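Local coordinates for protein geranyltranstransferase (Legionella pneumophila subsp. pneumophila, PDB 3LOM) that probably condenses allylic diphosphates with isopentenyl diphosphate to build farnesyl diphosphate, and perhaps longer trans-prenyl diphosphates, with the help of magnesium, at residues S86-D91 with D121-L126; P105-A110 with A114-V119. One frame throughout, in Å; residues are numbered along the deposited sequence.

Contact 2 is nested inside the loop that contact 1 closes, and both use helix 113-135; their centres lie about 10 Å apart. The joint between them is a hydrogen bond, 2.7 Å from His89 NE2 of contact 1 to Ile117 O of contact 2. Packing adds to it, with Asp91 O 3.1 Å from His108 CE1. Segment 86-91 ends in Asp90 and Asp91, which with Asp96 form the first aspartate-rich motif, DDxxxxD; in this family it binds the diphosphate substrate through magnesium. Both contacts therefore lie beside that motif, and both also touch the second subunit.

Contact 1 (S86-D91 with D121-L126); sequences SLIHDD and DGMQAL
His89 and Asp121 meet beside Ile88 and Met123 in a buried helix-helix contact of the all-alpha isoprenoid synthase fold, where helix 69-91 packs on helix 113-135. It lies at the dimer interface, where helix 69-91 runs into the first aspartate-rich motif, of which Asp90 and Asp91 are the first residues. The backbones stand well apart, His89 CA being 8.8 Å from Asp121 CA, and the side chains bridge the gap in two patches.

The polar patch joins ring and carboxylate. Asp121 OD1 approaches the edge of the imidazole, in its plane, and lies 3.1 Å from His89 CE1. CE1 sits between two nitrogens and its C-H is polarised, which probably makes this close approach favourable. The carboxylate is turned 71° from the ring plane, and its other oxygen, OD2, bonds to His89 ND1 of the second subunit. Reciprocally, ND1 of this His89 hydrogen-bonds Asp121 OD2 of the second subunit. With NE2 already engaged by Ile117 O, both ring nitrogens have acceptors, which would be consistent with a protonated ring whose rotation is fixed; Tyr85 adds an edge-to-face stack. Histidine suits a place where one flat group must bond through two nitrogens, on two subunits. Such a positive charge, if present, would ease the closeness of the two Asp121 OD1 atoms, one from each subunit.

The apolar patch is simpler. Met123, its chain extended beyond CG (chi2 -173°, chi3 -168°), runs across Ile88 at about a right angle, and helix 36-46 packs against its flank through Leu42, Ala45 and Leu46. A flexible, unbranched thioether fits such a three-helix seam. Its end meets the end of the isoleucine: Ile88 CD1 lies 3.8 Å from Met123 CE and equally far from Met123 SD.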
loop_
_atom_site.group_PDB
_atom_site.type_symbol
_atom_site.label_atom_id
_atom_site.label_comp_id
_atom_site.label_asym_id
_atom_site.label_seq_id
_atom_site.Cartn_x
_atom_site.Cartn_y
_atom_site.Cartn_z
ATOM N N SER A 86 2.180 -8.441 4.132
ATOM C CA SER A 86 1.898 -8.436 5.559
ATOM C C SER A 86 2.730 -9.463 6.314
ATOM O O SER A 86 3.199 -9.167 7.404
ATOM C CB SER A 86 0.404 -8.604 5.842
ATOM O OG SER A 86 -0.016 -9.953 5.787
ATOM N N LEU A 87 2.939 -10.644 5.729
ATOM C CA LEU A 87 3.766 -11.676 6.372
ATOM C C LEU A 87 5.224 -11.232 6.541
ATOM O O LEU A 87 5.823 -11.449 7.591
ATOM C CB LEU A 87 3.719 -12.992 5.594
ATOM C CG LEU A 87 2.412 -13.777 5.465
ATOM C CD1 LEU A 87 2.624 -14.912 4.476
ATOM C CD2 LEU A 87 1.938 -14.319 6.805
ATOM N N ILE A 88 5.773 -10.605 5.500
ATOM C CA ILE A 88 7.134 -10.067 5.518
ATOM C C ILE A 88 7.285 -9.036 6.634
ATOM O O ILE A 88 8.261 -9.065 7.387
ATOM C CB ILE A 88 7.502 -9.412 4.155
ATOM C CG1 ILE A 88 7.573 -10.458 3.038
ATOM C CG2 ILE A 88 8.828 -8.664 4.245
ATOM C CD1 ILE A 88 7.543 -9.840 1.655
ATOM N N HIS A 89 6.306 -8.141 6.748
ATOM C CA HIS A 89 6.335 -7.116 7.788
ATOM C C HIS A 89 6.120 -7.675 9.187
ATOM O O HIS A 89 6.804 -7.255 10.123
ATOM C CB HIS A 89 5.370 -5.973 7.469
ATOM C CG HIS A 89 5.906 -5.020 6.447
ATOM N ND1 HIS A 89 5.381 -3.762 6.251
ATOM C CD2 HIS A 89 6.949 -5.131 5.588
ATOM C CE1 HIS A 89 6.065 -3.146 5.302
ATOM N NE2 HIS A 89 7.020 -3.955 4.883
ATOM N N ASP A 90 5.203 -8.632 9.321
ATOM C CA ASP A 90 4.925 -9.266 10.617
ATOM C C ASP A 90 6.112 -10.092 11.110
ATOM O O ASP A 90 6.359 -10.144 12.309
ATOM C CB ASP A 90 3.649 -10.120 10.570
ATOM C CG ASP A 90 2.370 -9.284 10.370
ATOM O OD1 ASP A 90 1.292 -9.888 10.193
ATOM O OD2 ASP A 90 2.431 -8.033 10.362
ATOM N N ASP A 91 6.854 -10.700 10.180
ATOM C CA ASP A 91 8.067 -11.482 10.496
ATOM C C ASP A 91 9.219 -10.686 11.152
ATOM O O ASP A 91 10.033 -11.267 11.875
ATOM C CB ASP A 91 8.585 -12.198 9.241
ATOM C CG ASP A 91 7.847 -13.499 8.951
ATOM O OD1 ASP A 91 8.090 -14.087 7.878
ATOM O OD2 ASP A 91 7.033 -13.941 9.785
ATOM N N ASP A 121 6.511 -2.920 1.427
ATOM C CA ASP A 121 5.934 -1.662 0.943
ATOM C C ASP A 121 5.600 -1.691 -0.542
ATOM O O ASP A 121 4.526 -1.253 -0.937
ATOM C CB ASP A 121 6.882 -0.494 1.216
ATOM C CG ASP A 121 6.907 -0.090 2.667
ATOM O OD1 ASP A 121 6.166 -0.696 3.471
ATOM O OD2 ASP A 121 7.671 0.840 3.002
ATOM N N GLY A 122 6.527 -2.200 -1.358
ATOM C CA GLY A 122 6.325 -2.303 -2.804
ATOM C C GLY A 122 5.285 -3.326 -3.224
ATOM O O GLY A 122 4.555 -3.098 -4.192
ATOM N N MET A 123 5.216 -4.453 -2.509
ATOM C CA MET A 123 4.190 -5.471 -2.765
ATOM C C MET A 123 2.782 -4.910 -2.558
ATOM O O MET A 123 1.900 -5.148 -3.390
ATOM C CB MET A 123 4.382 -6.719 -1.897
ATOM C CG MET A 123 5.394 -7.723 -2.412
ATOM S SD MET A 123 5.410 -9.245 -1.446
ATOM C CE MET A 123 6.906 -9.972 -2.084
ATOM N N GLN A 124 2.584 -4.160 -1.466
ATOM C CA GLN A 124 1.293 -3.525 -1.192
ATOM C C GLN A 124 0.866 -2.657 -2.364
ATOM O O GLN A 124 -0.247 -2.807 -2.867
ATOM C CB GLN A 124 1.283 -2.714 0.123
ATOM C CG GLN A 124 0.030 -1.803 0.253
ATOM C CD GLN A 124 -0.356 -1.407 1.675
ATOM O OE1 GLN A 124 -1.543 -1.423 2.016
ATOM N NE2 GLN A 124 0.629 -1.032 2.502
ATOM N N ALA A 125 1.765 -1.775 -2.804
ATOM C CA ALA A 125 1.525 -0.951 -3.983
ATOM C C ALA A 125 1.316 -1.780 -5.263
ATOM O O ALA A 125 0.480 -1.416 -6.094
ATOM C CB ALA A 125 2.647 0.046 -4.170
ATOM N N LEU A 126 2.056 -2.885 -5.411
ATOM C CA LEU A 126 1.963 -3.705 -6.631
ATOM C C LEU A 126 0.594 -4.349 -6.796
ATOM O O LEU A 126 0.022 -4.306 -7.887
ATOM C CB LEU A 126 3.072 -4.768 -6.727
ATOM C CG LEU A 126 3.095 -5.558 -8.055
ATOM C CD1 LEU A 126 3.267 -4.640 -9.272
ATOM C CD2 LEU A 126 4.129 -6.683 -8.070
#

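Contact 2 (P105-A110 with A114-V119); sequences PSCHKA and ATAILV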
loop_
_atom_site.group_PDB
_atom_site.type_symbol
_atom_site.label_atom_id
_atom_site.label_comp_id
_atom_site.label_asym_id
_atom_site.label_seq_id
_atom_site.Cartn_x
_atom_site.Cartn_y
_atom_site.Cartn_z
ATOM N N PRO A 105 14.768 -19.359 5.996
ATOM C CA PRO A 105 14.979 -18.019 6.531
ATOM C C PRO A 105 14.001 -16.985 5.977
ATOM O O PRO A 105 13.685 -16.996 4.786
ATOM C CB PRO A 105 16.403 -17.691 6.079
ATOM C CG PRO A 105 17.090 -18.991 6.106
ATOM C CD PRO A 105 16.055 -20.027 5.713
ATOM N N SER A 106 13.522 -16.112 6.860
ATOM C CA SER A 106 12.605 -15.039 6.496
ATOM C C SER A 106 13.332 -13.971 5.695
ATOM O O SER A 106 14.568 -13.946 5.652
ATOM C CB SER A 106 12.000 -14.421 7.755
ATOM O OG SER A 106 13.025 -14.025 8.644
ATOM N N CYS A 107 12.559 -13.078 5.083
ATOM C CA CYS A 107 13.096 -12.093 4.160
ATOM C C CYS A 107 14.188 -11.190 4.738
ATOM O O CYS A 107 15.160 -10.878 4.050
ATOM C CB CYS A 107 11.977 -11.243 3.579
ATOM S SG CYS A 107 12.511 -10.313 2.173
ATOM N N HIS A 108 14.040 -10.781 5.993
ATOM C CA HIS A 108 15.049 -9.928 6.625
ATOM C C HIS A 108 16.304 -10.712 7.026
ATOM O O HIS A 108 17.382 -10.136 7.154
ATOM C CB HIS A 108 14.465 -9.156 7.817
ATOM C CG HIS A 108 13.903 -10.031 8.890
ATOM N ND1 HIS A 108 12.673 -10.646 8.781
ATOM C CD2 HIS A 108 14.398 -10.392 10.097
ATOM C CE1 HIS A 108 12.440 -11.352 9.872
ATOM N NE2 HIS A 108 13.470 -11.213 10.686
ATOM N N LYS A 109 16.159 -12.022 7.219
ATOM C CA LYS A 109 17.304 -12.877 7.529
ATOM C C LYS A 109 18.098 -13.239 6.268
ATOM O O LYS A 109 19.325 -13.301 6.308
ATOM C CB LYS A 109 16.871 -14.149 8.272
ATOM C CG LYS A 109 16.204 -13.909 9.626
ATOM C CD LYS A 109 17.076 -13.100 10.577
ATOM C CE LYS A 109 18.231 -13.923 11.126
ATOM N NZ LYS A 109 19.147 -13.048 11.900
ATOM N N ALA A 110 17.389 -13.480 5.163
ATOM C CA ALA A 110 18.015 -13.770 3.876
ATOM C C ALA A 110 18.616 -12.521 3.249
ATOM O O ALA A 110 19.600 -12.605 2.514
ATOM C CB ALA A 110 17.017 -14.399 2.926
ATOM N N ALA A 114 15.861 -3.546 6.144
ATOM C CA ALA A 114 15.474 -2.495 5.182
ATOM C C ALA A 114 14.851 -3.055 3.890
ATOM O O ALA A 114 13.870 -2.511 3.385
ATOM C CB ALA A 114 16.651 -1.608 4.848
ATOM N N THR A 115 15.420 -4.145 3.376
ATOM C CA THR A 115 14.948 -4.769 2.138
ATOM C C THR A 115 13.586 -5.428 2.362
ATOM O O THR A 115 12.710 -5.344 1.507
ATOM C CB THR A 115 15.996 -5.787 1.584
ATOM O OG1 THR A 115 17.221 -5.102 1.316
ATOM C CG2 THR A 115 15.533 -6.435 0.318
ATOM N N ALA A 116 13.421 -6.072 3.518
ATOM C CA ALA A 116 12.134 -6.627 3.948
ATOM C C ALA A 116 11.029 -5.557 4.067
ATOM O O ALA A 116 9.906 -5.742 3.564
ATOM C CB ALA A 116 12.304 -7.367 5.263
ATOM N N ILE A 117 11.356 -4.434 4.705
ATOM C CA ILE A 117 10.390 -3.341 4.863
ATOM C C ILE A 117 9.982 -2.836 3.485
ATOM O O ILE A 117 8.790 -2.758 3.181
ATOM C CB ILE A 117 10.934 -2.162 5.717
ATOM C CG1 ILE A 117 11.326 -2.617 7.118
ATOM C CG2 ILE A 117 9.900 -1.027 5.826
ATOM C CD1 ILE A 117 12.389 -1.719 7.779
ATOM N N LEU A 118 10.980 -2.527 2.656
ATOM C CA LEU A 118 10.756 -1.935 1.343
ATOM C C LEU A 118 10.014 -2.845 0.367
ATOM O O LEU A 118 9.148 -2.386 -0.373
ATOM C CB LEU A 118 12.078 -1.478 0.723
ATOM C CG LEU A 118 12.717 -0.219 1.318
ATOM C CD1 LEU A 118 14.145 -0.111 0.847
ATOM C CD2 LEU A 118 11.935 1.054 0.999
ATOM N N VAL A 119 10.356 -4.127 0.372
ATOM C CA VAL A 119 9.724 -5.095 -0.516
ATOM C C VAL A 119 8.265 -5.271 -0.126
ATOM O O VAL A 119 7.385 -5.268 -1.004
ATOM C CB VAL A 119 10.530 -6.431 -0.576
ATOM C CG1 VAL A 119 9.643 -7.659 -0.675
ATOM C CG2 VAL A 119 11.489 -6.381 -1.741
#
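Two different first torsions turn neighbouring side chains about the single methyl of Ala116. Cys107 holds SG opposite its backbone N (chi1 -166°), which sends the sulfur over the backbone of Ala116, with SG 4.1 Å from Ala116 CA. His108 instead tucks CG between its backbone N and carbonyl carbon (chi1 59°). That choice leads the imidazole away toward Asp91 and Pro93 and leaves the root of the side chain to do the touching: His108 CB lies 3.8 Å from Ala116 CB.

The methyl of Ala116 therefore rests against the start of the short helix 107-110. Ala116 CB is 4.2 Å from Cys107 CB and 3.9 Å from His108 N, so it meets backbone as well as side chain. Here the chains come close, His108 CA standing 5.2 Å from Ala116 CA, and a small residue suits such a spacing. Cysteine, slim and weakly polar, fits the buried ground beside it.

In the fold, this is a tight local contact between a one-turn helix and the start of the long helix that follows it. Helix 107-110 follows the small antiparallel hairpin of strands 100-101 and 104-105, and the chain then turns back through a few residues into helix 113-135. Ser106 stands at the N-cap position, but its OG bonds to Asp98 O, tying the helix start to the loop after the aspartate-rich motif. On the longer helix, Ala116 also packs on Ile88 and Leu92.

The meeting is purely one of van der Waals surfaces, with carbon, sulfur and backbone resting at ordinary contact distances and no polar bond between the segments; its fit depends on shape and small side-chain size.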